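Local coordinates for protein flagellin (Burkholderia pseudomallei, PDB 4CFI) that probably polymerises into the filament of the bacterial flagellum, and is recognised by the immune system as an antigen, at residues Val54-Ala58 and Met96-Ile101; Leu43-Val47 and Leu222-Thr226. All blocks are in the same frame, centred on the assembly; numbering follows the deposited sequence.

Interaction 1: residues Val54-Ala58 and Met96-Ile101; sequences VNRIA and MSAAKI
Ala58 and Val54, one turn apart on helix 37-60, are the two bumps that meet the bent backbone of Met96-Ile101. The methyl of Ala58 presses on the start of the loop, with CB 3.5 Å from Ser97 N and equally near Ser97 CA, a tight fit for two carbons; this is where the two backbones come closest, the CA atoms of Ala58 and Ser97 lying 5.0 Å apart. Val54 fills the next hollow. Val54 CG1, held anti to the backbone N (chi1 169°), reaches into the bend of the loop, 3.7 Å from Met96 O. The same Val54 CG1 lies 4.0 Å from Ala98 CB. Ile101 CD1 closes the far side, 4.2 Å from Val54 CG1. Met96 O is buried here without a polar partner. In the helical core of this flagellin fragment, helix 37-60 packs beside helix 2-31, whose Leu16 touches both Val54 and Met96, while the loop leads from the hairpin of strands 74-79 and 87-92 toward strand 111-119. Met96 turns its CB to Ala58 but sends its sulfur end away from helix 37-60. On the more open side, the Asn55 side chain lies against the Ala98 methyl, its terminal amide beside the loop backbone.

Interaction 2: residues Leu43-Val47 and Leu222-Thr226; sequences LQQEV and LDIST
Leu222 meets helix 37-60 through its backbone: its carbonyl O takes a hydrogen bond from Gln44 NE2 at 3.2 Å. The donor sits on a lone pair in the carbonyl plane, although Leu222 O is tilted somewhat from the plane of the Gln44 amide, and the N-H points somewhat off line. The Leu222 side chain turns to Ala233 and Ser236 of helix 227-257.

At Asp223 the chain passes the flat end of Gln44. Amide and carboxylate are stacked with their planes only 8° apart, and Asp223 CA lies 3.2 Å from Gln44 OE1. The carboxylate is held by its own segment: Asp223 OD1 accepts from Ser225 N at 2.9 Å, closing an Asx turn, and from Ser225 OG on its syn side.

Ile224 supplies the second bond, its backbone N reaching Gln44 OE1 at 2.9 Å in a nearly straight line (165°), from above the carbonyl plane. Gln44 thus grips the loop backbone at two points, as donor and as acceptor, which fixes how its amide is turned; with CG turned opposite the backbone N (chi1 176°), a bend at chi2 brings the amide there. This loop leads into helix 227-257, so the contact joins the N-terminal helical region to the start of the last helix in the helical part of the flagellin fold. Farther along from the amide, past its OE1, Ile224 CD1 wedges between Leu43 and Val47, 3.9 Å from Leu43 CB and a tight 3.4 Å from Val47 CG2, while Leu26 and Ala30 of helix 2-31 also touch its side chain.

Ser225 brings its CB to 4.3 Å from Gln44 CB. At Thr226 the chain turns away as the N-cap of helix 227-257, OG1 bonding to Gly229 N.

Both contacts dock an irregular loop on helix 37-60, about three turns apart, with centres about 17 Å from each other and no touch between them. Helix 2-31 borders both, through Leu16 at interaction 1 and Leu26 at interaction 2. Interaction 1 is the more buried, and its fit is mainly of small apolar groups against backbone. Interaction 2 is partly buried and mixes an apolar wedge with a polar, two-bond grip by a glutamine. Their loops come from distant parts of the chain, yet meet at interaction 1 itself, where Ala98 and Ile101 bond through their backbones to Ser220 and Val219, shortly before Leu222.

Interaction 1: residues Val54-Ala58 and Met96-Ile101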
loop_
_atom_site.group_PDB
_atom_site.type_symbol
_atom_site.label_atom_id
_atom_site.label_comp_id
_atom_site.label_asym_id
_atom_site.label_seq_id
_atom_site.Cartn_x
_atom_site.Cartn_y
_atom_site.Cartn_z
ATOM N N VAL A 54 -17.146 5.558 -2.591
ATOM C CA VAL A 54 -15.985 6.446 -2.710
ATOM C C VAL A 54 -16.159 7.403 -3.895
ATOM O O VAL A 54 -15.966 8.613 -3.762
ATOM C CB VAL A 54 -14.677 5.632 -2.850
ATOM C CG1 VAL A 54 -13.505 6.512 -3.240
ATOM C CG2 VAL A 54 -14.364 4.888 -1.559
ATOM N N ASN A 55 -16.527 6.860 -5.058
ATOM C CA ASN A 55 -16.716 7.691 -6.238
ATOM C C ASN A 55 -17.890 8.654 -6.096
ATOM O O ASN A 55 -17.822 9.764 -6.646
ATOM C CB ASN A 55 -16.854 6.849 -7.520
ATOM C CG ASN A 55 -15.550 6.215 -7.956
ATOM O OD1 ASN A 55 -15.518 5.049 -8.388
ATOM N ND2 ASN A 55 -14.487 6.952 -7.869
ATOM N N ARG A 56 -18.938 8.258 -5.378
ATOM C CA ARG A 56 -20.043 9.176 -5.107
ATOM C C ARG A 56 -19.592 10.338 -4.225
ATOM O O ARG A 56 -19.916 11.501 -4.481
ATOM C CB ARG A 56 -21.220 8.460 -4.451
ATOM C CG ARG A 56 -22.508 9.279 -4.436
ATOM C CD ARG A 56 -23.555 8.746 -3.453
ATOM N NE ARG A 56 -23.049 8.730 -2.090
ATOM C CZ ARG A 56 -22.853 9.812 -1.349
ATOM N NH1 ARG A 56 -23.199 11.027 -1.777
ATOM N NH2 ARG A 56 -22.310 9.687 -0.150
ATOM N N ILE A 57 -18.865 10.023 -3.165
ATOM C CA ILE A 57 -18.387 11.071 -2.268
ATOM C C ILE A 57 -17.506 12.061 -3.053
ATOM O O ILE A 57 -17.625 13.290 -2.907
ATOM C CB ILE A 57 -17.637 10.455 -1.062
ATOM C CG1 ILE A 57 -18.595 9.621 -0.189
ATOM C CG2 ILE A 57 -16.923 11.536 -0.271
ATOM C CD1 ILE A 57 -17.886 8.554 0.633
ATOM N N ALA A 58 -16.610 11.533 -3.882
ATOM C CA ALA A 58 -15.684 12.384 -4.633
ATOM C C ALA A 58 -16.400 13.256 -5.668
ATOM O O ALA A 58 -16.020 14.411 -5.872
ATOM C CB ALA A 58 -14.603 11.560 -5.315
ATOM N N MET A 96 -10.172 12.915 -4.435
ATOM C CA MET A 96 -10.445 11.765 -3.611
ATOM C C MET A 96 -11.173 10.663 -4.374
ATOM O O MET A 96 -11.654 9.699 -3.763
ATOM C CB MET A 96 -11.284 12.204 -2.412
ATOM C CG MET A 96 -10.565 13.143 -1.448
ATOM S SD MET A 96 -9.132 12.383 -0.637
ATOM C CE MET A 96 -7.818 13.136 -1.566
ATOM N N SER A 97 -11.250 10.762 -5.699
ATOM C CA SER A 97 -11.878 9.702 -6.479
ATOM C C SER A 97 -11.079 8.404 -6.350
ATOM O O SER A 97 -9.877 8.412 -6.072
ATOM C CB SER A 97 -12.052 10.123 -7.946
ATOM O OG SER A 97 -10.838 10.091 -8.665
ATOM N N ALA A 98 -11.751 7.274 -6.540
ATOM C CA ALA A 98 -11.105 5.979 -6.347
ATOM C C ALA A 98 -9.870 5.761 -7.229
ATOM O O ALA A 98 -8.941 5.052 -6.836
ATOM C CB ALA A 98 -12.107 4.865 -6.565
ATOM N N ALA A 99 -9.846 6.371 -8.410
ATOM C CA ALA A 99 -8.719 6.229 -9.330
ATOM C C ALA A 99 -7.473 6.983 -8.886
ATOM O O ALA A 99 -6.396 6.758 -9.444
ATOM C CB ALA A 99 -9.134 6.681 -10.722
ATOM N N LYS A 100 -7.631 7.882 -7.906
ATOM C CA LYS A 100 -6.585 8.817 -7.519
ATOM C C LYS A 100 -6.112 8.643 -6.076
ATOM O O LYS A 100 -5.266 9.405 -5.620
ATOM C CB LYS A 100 -7.068 10.263 -7.744
ATOM C CG LYS A 100 -7.389 10.597 -9.196
ATOM C CD LYS A 100 -6.155 10.574 -10.083
ATOM C CE LYS A 100 -6.156 11.726 -11.076
ATOM N NZ LYS A 100 -4.773 12.017 -11.544
ATOM N N ILE A 101 -6.631 7.635 -5.366
ATOM C CA ILE A 101 -6.189 7.334 -4.002
ATOM C C ILE A 101 -5.846 5.857 -3.887
ATOM O O ILE A 101 -6.270 5.053 -4.716
ATOM C CB ILE A 101 -7.229 7.751 -2.921
ATOM C CG1 ILE A 101 -8.572 7.006 -3.079
ATOM C CG2 ILE A 101 -7.437 9.260 -2.970
ATOM C CD1 ILE A 101 -9.581 7.267 -1.966
#

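Interaction 2: residues Leu43-Val47 and Leu222-Thr226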
loop_
_atom_site.group_PDB
_atom_site.type_symbol
_atom_site.label_atom_id
_atom_site.label_comp_id
_atom_site.label_asym_id
_atom_site.label_seq_id
_atom_site.Cartn_x
_atom_site.Cartn_y
_atom_site.Cartn_z
ATOM N N LEU A 43 -17.679 -11.352 -1.431
ATOM C CA LEU A 43 -16.775 -10.384 -0.803
ATOM C C LEU A 43 -16.377 -9.272 -1.769
ATOM O O LEU A 43 -16.377 -8.081 -1.411
ATOM C CB LEU A 43 -15.549 -11.087 -0.208
ATOM C CG LEU A 43 -15.879 -11.918 1.035
ATOM C CD1 LEU A 43 -14.760 -12.896 1.355
ATOM C CD2 LEU A 43 -16.204 -11.043 2.239
ATOM N N GLN A 44 -16.094 -9.620 -3.016
ATOM C CA GLN A 44 -15.703 -8.607 -3.983
ATOM C C GLN A 44 -16.870 -7.688 -4.352
ATOM O O GLN A 44 -16.662 -6.494 -4.576
ATOM C CB GLN A 44 -15.043 -9.209 -5.223
ATOM C CG GLN A 44 -14.696 -8.204 -6.312
ATOM C CD GLN A 44 -13.762 -7.083 -5.862
ATOM O OE1 GLN A 44 -13.041 -7.207 -4.874
ATOM N NE2 GLN A 44 -13.744 -6.000 -6.613
ATOM N N GLN A 45 -18.086 -8.223 -4.411
ATOM C CA GLN A 45 -19.259 -7.374 -4.593
ATOM C C GLN A 45 -19.335 -6.305 -3.495
ATOM O O GLN A 45 -19.656 -5.136 -3.775
ATOM C CB GLN A 45 -20.548 -8.211 -4.603
ATOM C CG GLN A 45 -21.810 -7.379 -4.727
ATOM C CD GLN A 45 -23.061 -8.230 -4.798
ATOM O OE1 GLN A 45 -23.170 -9.107 -5.656
ATOM N NE2 GLN A 45 -24.009 -7.990 -3.889
ATOM N N GLU A 46 -19.075 -6.691 -2.247
ATOM C CA GLU A 46 -19.092 -5.715 -1.151
ATOM C C GLU A 46 -18.018 -4.626 -1.362
ATOM O O GLU A 46 -18.275 -3.445 -1.129
ATOM C CB GLU A 46 -18.932 -6.386 0.221
ATOM C CG GLU A 46 -20.059 -7.328 0.615
ATOM C CD GLU A 46 -21.434 -6.660 0.671
ATOM O OE1 GLU A 46 -21.572 -5.504 1.142
ATOM O OE2 GLU A 46 -22.422 -7.332 0.287
ATOM N N VAL A 47 -16.844 -5.026 -1.847
ATOM C CA VAL A 47 -15.798 -4.053 -2.160
ATOM C C VAL A 47 -16.267 -3.126 -3.264
ATOM O O VAL A 47 -16.100 -1.920 -3.157
ATOM C CB VAL A 47 -14.461 -4.740 -2.523
ATOM C CG1 VAL A 47 -13.467 -3.744 -3.099
ATOM C CG2 VAL A 47 -13.882 -5.420 -1.294
ATOM N N LEU A 222 -9.074 -2.327 -7.058
ATOM C CA LEU A 222 -8.908 -3.390 -6.081
ATOM C C LEU A 222 -9.854 -4.549 -6.328
ATOM O O LEU A 222 -11.028 -4.369 -6.660
ATOM C CB LEU A 222 -9.105 -2.862 -4.670
ATOM C CG LEU A 222 -8.044 -1.837 -4.236
ATOM C CD1 LEU A 222 -8.362 -1.326 -2.846
ATOM C CD2 LEU A 222 -6.640 -2.438 -4.299
ATOM N N ASP A 223 -9.324 -5.753 -6.139
ATOM C CA ASP A 223 -10.123 -6.971 -6.262
ATOM C C ASP A 223 -9.608 -7.967 -5.235
ATOM O O ASP A 223 -8.447 -8.381 -5.307
ATOM C CB ASP A 223 -10.060 -7.503 -7.703
ATOM C CG ASP A 223 -10.933 -8.713 -7.917
ATOM O OD1 ASP A 223 -10.946 -9.559 -7.043
ATOM O OD2 ASP A 223 -11.620 -8.807 -8.952
ATOM N N ILE A 224 -10.470 -8.328 -4.286
ATOM C CA ILE A 224 -10.079 -9.170 -3.146
ATOM C C ILE A 224 -10.452 -10.638 -3.338
ATOM O O ILE A 224 -10.361 -11.427 -2.408
ATOM C CB ILE A 224 -10.621 -8.627 -1.789
ATOM C CG1 ILE A 224 -12.156 -8.714 -1.712
ATOM C CG2 ILE A 224 -10.122 -7.200 -1.588
ATOM C CD1 ILE A 224 -12.722 -8.418 -0.340
ATOM N N SER A 225 -10.840 -11.000 -4.558
ATOM C CA SER A 225 -11.295 -12.345 -4.845
ATOM C C SER A 225 -10.148 -13.337 -5.003
ATOM O O SER A 225 -10.411 -14.517 -5.220
ATOM C CB SER A 225 -12.195 -12.363 -6.098
ATOM O OG SER A 225 -11.466 -12.166 -7.284
ATOM N N THR A 226 -8.900 -12.857 -4.950
ATOM C CA THR A 226 -7.728 -13.720 -4.885
ATOM C C THR A 226 -6.899 -13.271 -3.697
ATOM O O THR A 226 -6.998 -12.117 -3.250
ATOM C CB THR A 226 -6.846 -13.633 -6.134
ATOM O OG1 THR A 226 -6.270 -12.320 -6.224
ATOM C CG2 THR A 226 -7.632 -13.964 -7.386
#